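Local coordinates for protein arginase (Glaciozyma antarctica, PDB 5YNL) that probably hydrolyses L-arginine to L-ornithine and urea, as a cold-adapted arginase of a psychrophilic yeast, at residues 55-60 against 144-149. Numbering follows the deposited sequence.
Sequences PRTAGI and KGQLTV
Gly59 and Leu147 sit at the middle of a parallel pairing in which three backbone bonds alternate between the strands. Leu147 N donates to Thr57 O at 2.9 Å, nearly along the C=O axis. One step on, Gly59 N reaches Leu147 O at 2.7 Å, here from above the carbonyl plane, 39° out of it. Val149 N then closes on Gly59 O. The bridges Ala58–Leu147, Gly59–Thr148 and Ile60–Val149 fix the register, and the short axes run in the same sense with a 33° angle between them. CA-H...O contacts share these acceptors: Ala58 CA lies 3.5 Å from Leu147 O, which also takes Gly59 N.

The side-chain part belongs to Gln146, which reaches across to strand 57-63. With CG anti to its carbonyl carbon (chi1 -61°) and the chain extended beyond, its amide lies between Thr57 and Gly59: NE2 is 3.3 Å from Thr57 CG2, while OE1 stands 3.2 Å from Gly59 CA. Both amide ends are satisfied, OE1 by His141 ND1 and NE2 by Asp98 OD2, which should fix the rotation of this buried group. Thr57 OG1 turns back to Pro55 O (2.7 Å).

On the sheet face of Ala58, Ile60, Leu147 and Val149, apolar contact is loose, Ile60 CG1 and Val149 CB being 4.5 Å apart. Ala58 and Ile60 pack there on helix 86-92, whereas Thr148 faces helix 124-142 from the other side. Strand 57-63 thus lies between strands 96-99 and 147-152 in the eight-stranded parallel alpha/beta sheet of the arginase fold.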
loop_
_atom_site.group_PDB
_atom_site.type_symbol
_atom_site.label_atom_id
_atom_site.label_comp_id
_atom_site.label_asym_id
_atom_site.label_seq_id
_atom_site.Cartn_x
_atom_site.Cartn_y
_atom_site.Cartn_z
ATOM N N PRO A 55 -10.702 -21.097 -2.877
ATOM C CA PRO A 55 -10.571 -20.692 -4.288
ATOM C C PRO A 55 -9.938 -19.282 -4.452
ATOM O O PRO A 55 -10.642 -18.271 -4.325
ATOM C CB PRO A 55 -12.016 -20.752 -4.818
ATOM C CG PRO A 55 -12.890 -20.700 -3.608
ATOM C CD PRO A 55 -12.110 -21.245 -2.452
ATOM N N ARG A 56 -8.633 -19.228 -4.737
ATOM C CA ARG A 56 -7.859 -17.966 -4.720
ATOM C C ARG A 56 -8.433 -16.799 -5.550
ATOM O O ARG A 56 -8.531 -16.875 -6.786
ATOM C CB ARG A 56 -6.394 -18.202 -5.137
ATOM C CG ARG A 56 -5.507 -18.874 -4.089
ATOM C CD ARG A 56 -5.756 -18.322 -2.686
ATOM N NE ARG A 56 -4.806 -18.828 -1.690
ATOM C CZ ARG A 56 -4.849 -20.042 -1.149
ATOM N NH1 ARG A 56 -5.782 -20.907 -1.517
ATOM N NH2 ARG A 56 -3.944 -20.398 -0.250
ATOM N N THR A 57 -8.776 -15.705 -4.879
ATOM C CA THR A 57 -9.431 -14.620 -5.585
ATOM C C THR A 57 -8.752 -13.288 -5.382
ATOM O O THR A 57 -8.477 -12.885 -4.249
ATOM C CB THR A 57 -10.905 -14.510 -5.212
ATOM O OG1 THR A 57 -11.492 -15.819 -5.223
ATOM C CG2 THR A 57 -11.634 -13.610 -6.220
ATOM N N ALA A 58 -8.477 -12.615 -6.502
ATOM C CA ALA A 58 -7.867 -11.287 -6.493
ATOM C C ALA A 58 -8.974 -10.250 -6.610
ATOM O O ALA A 58 -9.695 -10.233 -7.602
ATOM C CB ALA A 58 -6.857 -11.129 -7.654
ATOM N N GLY A 59 -9.122 -9.404 -5.594
ATOM C CA GLY A 59 -10.073 -8.312 -5.668
ATOM C C GLY A 59 -9.401 -7.121 -6.318
ATOM O O GLY A 59 -8.250 -6.785 -5.999
ATOM N N ILE A 60 -10.099 -6.476 -7.238
ATOM C CA ILE A 60 -9.503 -5.345 -7.923
ATOM C C ILE A 60 -10.340 -4.093 -7.717
ATOM O O ILE A 60 -11.517 -4.055 -8.108
ATOM C CB ILE A 60 -9.295 -5.642 -9.428
ATOM C CG1 ILE A 60 -8.181 -6.680 -9.602
ATOM C CG2 ILE A 60 -8.945 -4.366 -10.190
ATOM C CD1 ILE A 60 -7.901 -7.033 -11.022
ATOM N N LYS A 144 -14.062 -11.396 2.271
ATOM C CA LYS A 144 -14.415 -12.563 1.473
ATOM C C LYS A 144 -13.235 -13.501 1.217
ATOM O O LYS A 144 -13.372 -14.490 0.498
ATOM C CB LYS A 144 -15.025 -12.117 0.141
ATOM C CG LYS A 144 -16.392 -11.491 0.284
ATOM C CD LYS A 144 -16.852 -10.816 -1.005
ATOM C CE LYS A 144 -17.070 -11.809 -2.124
ATOM N NZ LYS A 144 -18.158 -11.363 -3.054
ATOM N N GLY A 145 -12.081 -13.190 1.798
ATOM C CA GLY A 145 -10.888 -13.996 1.583
ATOM C C GLY A 145 -10.120 -13.596 0.332
ATOM O O GLY A 145 -9.163 -14.258 -0.092
ATOM N N GLN A 146 -10.537 -12.503 -0.288
ATOM C CA GLN A 146 -9.830 -12.049 -1.471
ATOM C C GLN A 146 -8.537 -11.343 -1.083
ATOM O O GLN A 146 -8.375 -10.896 0.054
ATOM C CB GLN A 146 -10.719 -11.126 -2.295
ATOM C CG GLN A 146 -11.975 -11.792 -2.787
ATOM C CD GLN A 146 -12.672 -10.963 -3.828
ATOM O OE1 GLN A 146 -12.356 -9.794 -4.011
ATOM N NE2 GLN A 146 -13.623 -11.564 -4.524
ATOM N N LEU A 147 -7.601 -11.268 -2.023
ATOM C CA LEU A 147 -6.459 -10.374 -1.865
ATOM C C LEU A 147 -6.867 -9.125 -2.640
ATOM O O LEU A 147 -7.070 -9.210 -3.843
ATOM C CB LEU A 147 -5.201 -11.007 -2.471
ATOM C CG LEU A 147 -3.814 -10.542 -2.013
ATOM C CD1 LEU A 147 -2.771 -11.515 -2.524
ATOM C CD2 LEU A 147 -3.525 -9.126 -2.507
ATOM N N THR A 148 -7.045 -7.993 -1.964
ATOM C CA THR A 148 -7.534 -6.778 -2.631
ATOM C C THR A 148 -6.381 -5.976 -3.238
ATOM O O THR A 148 -5.523 -5.434 -2.516
ATOM C CB THR A 148 -8.298 -5.880 -1.667
ATOM O OG1 THR A 148 -9.201 -6.687 -0.896
ATOM C CG2 THR A 148 -9.055 -4.796 -2.427
ATOM N N VAL A 149 -6.357 -5.910 -4.562
ATOM C CA VAL A 149 -5.365 -5.114 -5.271
ATOM C C VAL A 149 -5.966 -3.734 -5.522
ATOM O O VAL A 149 -6.867 -3.596 -6.356
ATOM C CB VAL A 149 -4.951 -5.774 -6.620
ATOM C CG1 VAL A 149 -3.895 -4.938 -7.338
ATOM C CG2 VAL A 149 -4.436 -7.207 -6.391
#